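Local coordinates for UPF0311 protein CA_C3321 (Clostridium acetobutylicum ATCC 824, PDB 3G7G) that is of unknown function but belongs to the UPF0311 (DUF3237) family and folds as an eight-stranded antiparallel beta-barrel, at residues F124-Y127 and W133-N136; E13-T18 and Y77-D82. All coordinates share one frame; numbering follows the deposited sequence.

Contact 1: F124-Y127 and W133-N136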
loop_
_atom_site.group_PDB
_atom_site.type_symbol
_atom_site.label_atom_id
_atom_site.label_comp_id
_atom_site.label_asym_id
_atom_site.label_seq_id
_atom_site.Cartn_x
_atom_site.Cartn_y
_atom_site.Cartn_z
ATOM N N PHE A 124 7.247 10.419 4.621
ATOM C CA PHE A 124 7.629 11.665 3.996
ATOM C C PHE A 124 8.351 11.511 2.669
ATOM O O PHE A 124 9.080 10.553 2.453
ATOM C CB PHE A 124 8.519 12.480 4.918
ATOM C CG PHE A 124 7.900 12.773 6.252
ATOM C CD1 PHE A 124 6.916 13.717 6.391
ATOM C CD2 PHE A 124 8.282 12.063 7.367
ATOM C CE1 PHE A 124 6.359 13.967 7.652
ATOM C CE2 PHE A 124 7.740 12.320 8.585
ATOM C CZ PHE A 124 6.788 13.253 8.733
ATOM N N GLU A 125 8.154 12.500 1.803
ATOM C CA GLU A 125 8.886 12.619 0.553
ATOM C C GLU A 125 9.462 14.026 0.502
ATOM O O GLU A 125 8.740 14.963 0.680
ATOM C CB GLU A 125 7.958 12.319 -0.607
ATOM C CG GLU A 125 8.598 12.417 -1.929
ATOM C CD GLU A 125 7.665 12.155 -3.015
ATOM O OE1 GLU A 125 7.099 13.115 -3.546
ATOM O OE2 GLU A 125 7.486 10.980 -3.345
ATOM N N THR A 126 10.778 14.148 0.340
ATOM C CA THR A 126 11.492 15.422 0.410
ATOM C C THR A 126 12.412 15.548 -0.827
ATOM O O THR A 126 12.661 14.563 -1.492
ATOM C CB THR A 126 12.320 15.517 1.686
ATOM O OG1 THR A 126 13.281 14.466 1.704
ATOM C CG2 THR A 126 11.438 15.373 2.906
ATOM N N TYR A 127 12.878 16.764 -1.137
ATOM C CA TYR A 127 13.546 17.060 -2.431
ATOM C C TYR A 127 14.836 17.843 -2.259
ATOM O O TYR A 127 15.280 18.593 -3.158
ATOM C CB TYR A 127 12.585 17.805 -3.378
ATOM C CG TYR A 127 11.193 17.268 -3.238
ATOM C CD1 TYR A 127 10.774 16.190 -3.996
ATOM C CD2 TYR A 127 10.319 17.779 -2.279
ATOM C CE1 TYR A 127 9.509 15.653 -3.831
ATOM C CE2 TYR A 127 9.043 17.260 -2.126
ATOM C CZ TYR A 127 8.655 16.170 -2.893
ATOM O OH TYR A 127 7.379 15.621 -2.765
ATOM N N TRP A 133 16.764 12.851 5.557
ATOM C CA TRP A 133 16.640 12.070 6.771
ATOM C C TRP A 133 15.186 11.708 7.086
ATOM O O TRP A 133 14.934 10.695 7.723
ATOM C CB TRP A 133 17.258 12.808 7.959
ATOM C CG TRP A 133 16.565 14.089 8.361
ATOM C CD1 TRP A 133 16.827 15.363 7.895
ATOM C CD2 TRP A 133 15.522 14.231 9.332
ATOM N NE1 TRP A 133 15.973 16.274 8.495
ATOM C CE2 TRP A 133 15.175 15.610 9.386
ATOM C CE3 TRP A 133 14.821 13.325 10.144
ATOM C CZ2 TRP A 133 14.166 16.096 10.232
ATOM C CZ3 TRP A 133 13.822 13.818 10.986
ATOM C CH2 TRP A 133 13.510 15.183 11.026
ATOM N N MET A 134 14.240 12.514 6.595
ATOM C CA MET A 134 12.829 12.278 6.828
ATOM C C MET A 134 12.372 11.063 6.040
ATOM O O MET A 134 11.343 10.456 6.353
ATOM C CB MET A 134 11.983 13.511 6.469
ATOM C CG MET A 134 12.310 14.767 7.286
ATOM S SD MET A 134 11.201 16.174 7.013
ATOM C CE MET A 134 9.853 15.581 7.977
ATOM N N MET A 135 13.111 10.724 4.987
ATOM C CA MET A 135 12.830 9.508 4.224
ATOM C C MET A 135 13.579 8.278 4.790
ATOM O O MET A 135 13.373 7.147 4.343
ATOM C CB MET A 135 13.115 9.731 2.725
ATOM C CG MET A 135 12.380 10.956 2.077
ATOM S SD MET A 135 12.682 11.136 0.290
ATOM C CE MET A 135 11.841 9.686 -0.296
ATOM N N ASN A 136 14.412 8.469 5.804
ATOM C CA ASN A 136 15.250 7.371 6.263
ATOM C C ASN A 136 15.157 7.109 7.744
ATOM O O ASN A 136 16.051 6.511 8.352
ATOM C CB ASN A 136 16.689 7.620 5.799
ATOM C CG ASN A 136 16.833 7.478 4.303
ATOM O OD1 ASN A 136 16.813 6.368 3.769
ATOM N ND2 ASN A 136 16.928 8.584 3.616
HETATM O O HOH W 1 9.249 8.751 5.570
#
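Phe124 and Met135 bring the two backbones together, their CA atoms 5.6 Å apart, where the end of strand 117-126 faces the loop that leads on to strand 139-144. The main methionine contact lies over the Phe124 ring: the Met134 methyl CE sits 3.6 Å from its centroid and only 3° off the ring normal, a CH-pi contact with the sulfur standing behind it, above the same face. A bend at the last torsion of Met134 (chi3 77°) turns CE over the ring, while CB packs on Thr126 CG2. Met134 and Phe124 thus form a Met-aromatic contact near one end of the antiparallel barrel, where Phe15 of strand 11-30 packs on both and Phe139 meets the Phe124 ring edge-to-face. Met135 runs along the strand backbone instead. Met135 CG lies 3.3 Å from Phe124 O, and its SD takes a weak but nearly straight hydrogen bond from Thr126 N (3.6 Å, 167°). A water joins the backbones as well, accepting from Phe124 N and donating to Met134 O, both at 2.8 Å. Turned away from the loop, Glu125 accepts through OE1 from Tyr127 OH at 2.6 Å and forms a salt bridge with Arg36 of a second subunit.

Contact 2: E13-T18 and Y77-D82; sequences EVFSIT and YAIRLD
Ile17 and Ile79 reach toward each other from strands that are not neighbours in the sheet. The two short strand axes come no nearer than 11.1 Å and their directions differ by 116°; the strands are separated by a layer of side chains, and even Ile17 CA and Ile79 CA lie 9.5 Å apart. The Ile17 side chain can be followed into this layer. Ile17 CB is directed at strand 77-81 but remains 5.9 Å from Ile79 CG2. At the branch, Ile17 CG2 also falls short of the opposing strand, 5.3 Å from Ile79 CG2. The other arm makes the contact: with CG1 anti to the carbonyl carbon (chi1 -50°), it passes in plane along the edge of the Phe15 ring on its own strand, Ile17 CG1 lying 3.8 Å from Phe15 CE1. At the tip, CD1 meets two groups from strand 77-81. Ile17 CD1 touches Ile79 CG2 at 4.1 Å, the two isoleucines crossing at a slant, and approaches the edge of the Tyr77 ring, near its plane, 4.2 Å from Tyr77 CE1. Ile79 answers with its longer arm: CG1 fits between the backbone N and the carbonyl carbon (chi1 58°), and the extended chain carries Ile79 CD1 to 4.4 Å from Phe15 CE1. Val46 of strand 34-47 touches Phe15, Ile17 and Ile79, and Phe51 stacks on Phe15 while also touching Ile79; Leu152 of strand 150-157 packs on Tyr77. Between the two segments the contact is wholly van der Waals. Residues from the first and fourth strands of an eight-stranded antiparallel sheet thus meet through their inward-facing side chains, as expected for the apolar interior of a closed beta-barrel, here one of the AOC-barrel clan.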
loop_
_atom_site.group_PDB
_atom_site.type_symbol
_atom_site.label_atom_id
_atom_site.label_comp_id
_atom_site.label_asym_id
_atom_site.label_seq_id
_atom_site.Cartn_x
_atom_site.Cartn_y
_atom_site.Cartn_z
ATOM N N GLU A 13 10.713 14.538 19.472
ATOM C CA GLU A 13 9.684 15.371 18.839
ATOM C C GLU A 13 10.348 16.214 17.759
ATOM O O GLU A 13 11.335 16.870 18.019
ATOM C CB GLU A 13 8.942 16.288 19.827
ATOM C CG GLU A 13 7.589 16.793 19.226
ATOM C CD GLU A 13 6.829 17.778 20.121
ATOM O OE1 GLU A 13 6.765 17.553 21.358
ATOM O OE2 GLU A 13 6.266 18.770 19.571
ATOM N N VAL A 14 9.812 16.195 16.550
ATOM C CA VAL A 14 10.444 16.910 15.456
ATOM C C VAL A 14 9.710 18.198 15.110
ATOM O O VAL A 14 10.348 19.216 14.894
ATOM C CB VAL A 14 10.688 16.013 14.214
ATOM C CG1 VAL A 14 11.741 14.962 14.551
ATOM C CG2 VAL A 14 9.433 15.373 13.726
ATOM N N PHE A 15 8.384 18.166 15.088
ATOM C CA PHE A 15 7.580 19.348 14.843
ATOM C C PHE A 15 6.127 18.999 15.107
ATOM O O PHE A 15 5.788 17.847 15.366
ATOM C CB PHE A 15 7.751 19.865 13.409
ATOM C CG PHE A 15 7.340 18.853 12.341
ATOM C CD1 PHE A 15 6.095 18.918 11.749
ATOM C CD2 PHE A 15 8.215 17.869 11.935
ATOM C CE1 PHE A 15 5.718 18.013 10.777
ATOM C CE2 PHE A 15 7.849 16.943 10.955
ATOM C CZ PHE A 15 6.598 17.027 10.373
ATOM N N SER A 16 5.285 20.014 15.076
ATOM C CA SER A 16 3.843 19.878 15.195
ATOM C C SER A 16 3.200 20.533 14.010
ATOM O O SER A 16 3.779 21.434 13.390
ATOM C CB SER A 16 3.349 20.627 16.425
ATOM O OG SER A 16 3.986 20.132 17.581
ATOM N N ILE A 17 1.976 20.129 13.726
ATOM C CA ILE A 17 1.152 20.863 12.770
ATOM C C ILE A 17 -0.203 21.071 13.415
ATOM O O ILE A 17 -0.767 20.132 13.955
ATOM C CB ILE A 17 1.001 20.124 11.425
ATOM C CG1 ILE A 17 2.363 19.689 10.895
ATOM C CG2 ILE A 17 0.319 21.021 10.398
ATOM C CD1 ILE A 17 2.322 18.954 9.562
ATOM N N THR A 18 -0.702 22.310 13.400
ATOM C CA THR A 18 -2.095 22.558 13.754
ATOM C C THR A 18 -2.853 22.805 12.463
ATOM O O THR A 18 -2.531 23.725 11.727
ATOM C CB THR A 18 -2.239 23.734 14.707
ATOM O OG1 THR A 18 -1.442 23.480 15.856
ATOM C CG2 THR A 18 -3.688 23.904 15.143
ATOM N N TYR A 77 -1.160 15.304 1.993
ATOM C CA TYR A 77 -0.985 16.738 1.929
ATOM C C TYR A 77 0.504 17.075 1.968
ATOM O O TYR A 77 1.344 16.180 2.042
ATOM C CB TYR A 77 -1.742 17.400 3.077
ATOM C CG TYR A 77 -1.327 16.973 4.462
ATOM C CD1 TYR A 77 -0.440 17.731 5.212
ATOM C CD2 TYR A 77 -1.863 15.842 5.045
ATOM C CE1 TYR A 77 -0.081 17.338 6.494
ATOM C CE2 TYR A 77 -1.485 15.431 6.308
ATOM C CZ TYR A 77 -0.606 16.185 7.036
ATOM O OH TYR A 77 -0.258 15.772 8.317
ATOM N N ALA A 78 0.841 18.369 1.942
ATOM C CA ALA A 78 2.212 18.822 1.783
ATOM C C ALA A 78 2.393 20.087 2.582
ATOM O O ALA A 78 1.435 20.820 2.872
ATOM C CB ALA A 78 2.531 19.094 0.323
ATOM N N ILE A 79 3.626 20.311 2.967
ATOM C CA ILE A 79 3.956 21.502 3.709
ATOM C C ILE A 79 5.085 22.174 2.975
ATOM O O ILE A 79 5.819 21.538 2.229
ATOM C CB ILE A 79 4.314 21.220 5.177
ATOM C CG1 ILE A 79 5.471 20.256 5.347
ATOM C CG2 ILE A 79 3.156 20.565 5.913
ATOM C CD1 ILE A 79 5.724 19.969 6.816
ATOM N N ARG A 80 5.183 23.479 3.171
ATOM C CA ARG A 80 6.242 24.283 2.659
ATOM C C ARG A 80 6.884 24.955 3.836
ATOM O O ARG A 80 6.212 25.662 4.575
ATOM C CB ARG A 80 5.679 25.343 1.758
ATOM C CG ARG A 80 6.734 26.329 1.271
ATOM C CD ARG A 80 6.618 26.507 -0.187
ATOM N NE ARG A 80 7.603 25.671 -0.817
ATOM C CZ ARG A 80 7.399 24.916 -1.878
ATOM N NH1 ARG A 80 6.195 24.797 -2.439
ATOM N NH2 ARG A 80 8.409 24.220 -2.338
ATOM N N LEU A 81 8.185 24.749 3.990
ATOM C CA LEU A 81 8.929 25.393 5.032
ATOM C C LEU A 81 9.397 26.785 4.619
ATOM O O LEU A 81 9.464 27.118 3.440
ATOM C CB LEU A 81 10.118 24.540 5.441
ATOM C CG LEU A 81 9.798 23.156 5.984
ATOM C CD1 LEU A 81 11.048 22.596 6.672
ATOM C CD2 LEU A 81 8.641 23.244 6.956
ATOM N N ASP A 82 9.757 27.564 5.624
ATOM C CA ASP A 82 10.135 28.939 5.450
ATOM C C ASP A 82 11.469 29.110 4.698
ATOM O O ASP A 82 11.727 30.169 4.191
ATOM C CB ASP A 82 10.195 29.636 6.814
ATOM C CG ASP A 82 11.214 29.009 7.746
ATOM O OD1 ASP A 82 11.725 27.896 7.405
ATOM O OD2 ASP A 82 11.484 29.618 8.816
#

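Overall arrangement
Both contacts are buried, but contact 2 lies deeper, its centre about 11 Å from that of the chain against about 17 Å for contact 1. Contact 1 is local, folding a loop back on the strand that precedes it; contact 2 joins residues far apart in sequence across the barrel. Their chemistry follows: purely apolar in the interior, but mixed with backbone polar groups, sulfur and a water at the barrel end. They meet at Phe15, where Met134 CE lies 3.8 Å from Phe15 CE2, so one apolar cluster continues from 13-18 and 77-82 into 124-127 and 133-136. Both also border the second subunit, contact 1 partly through charge and contact 2 through packing.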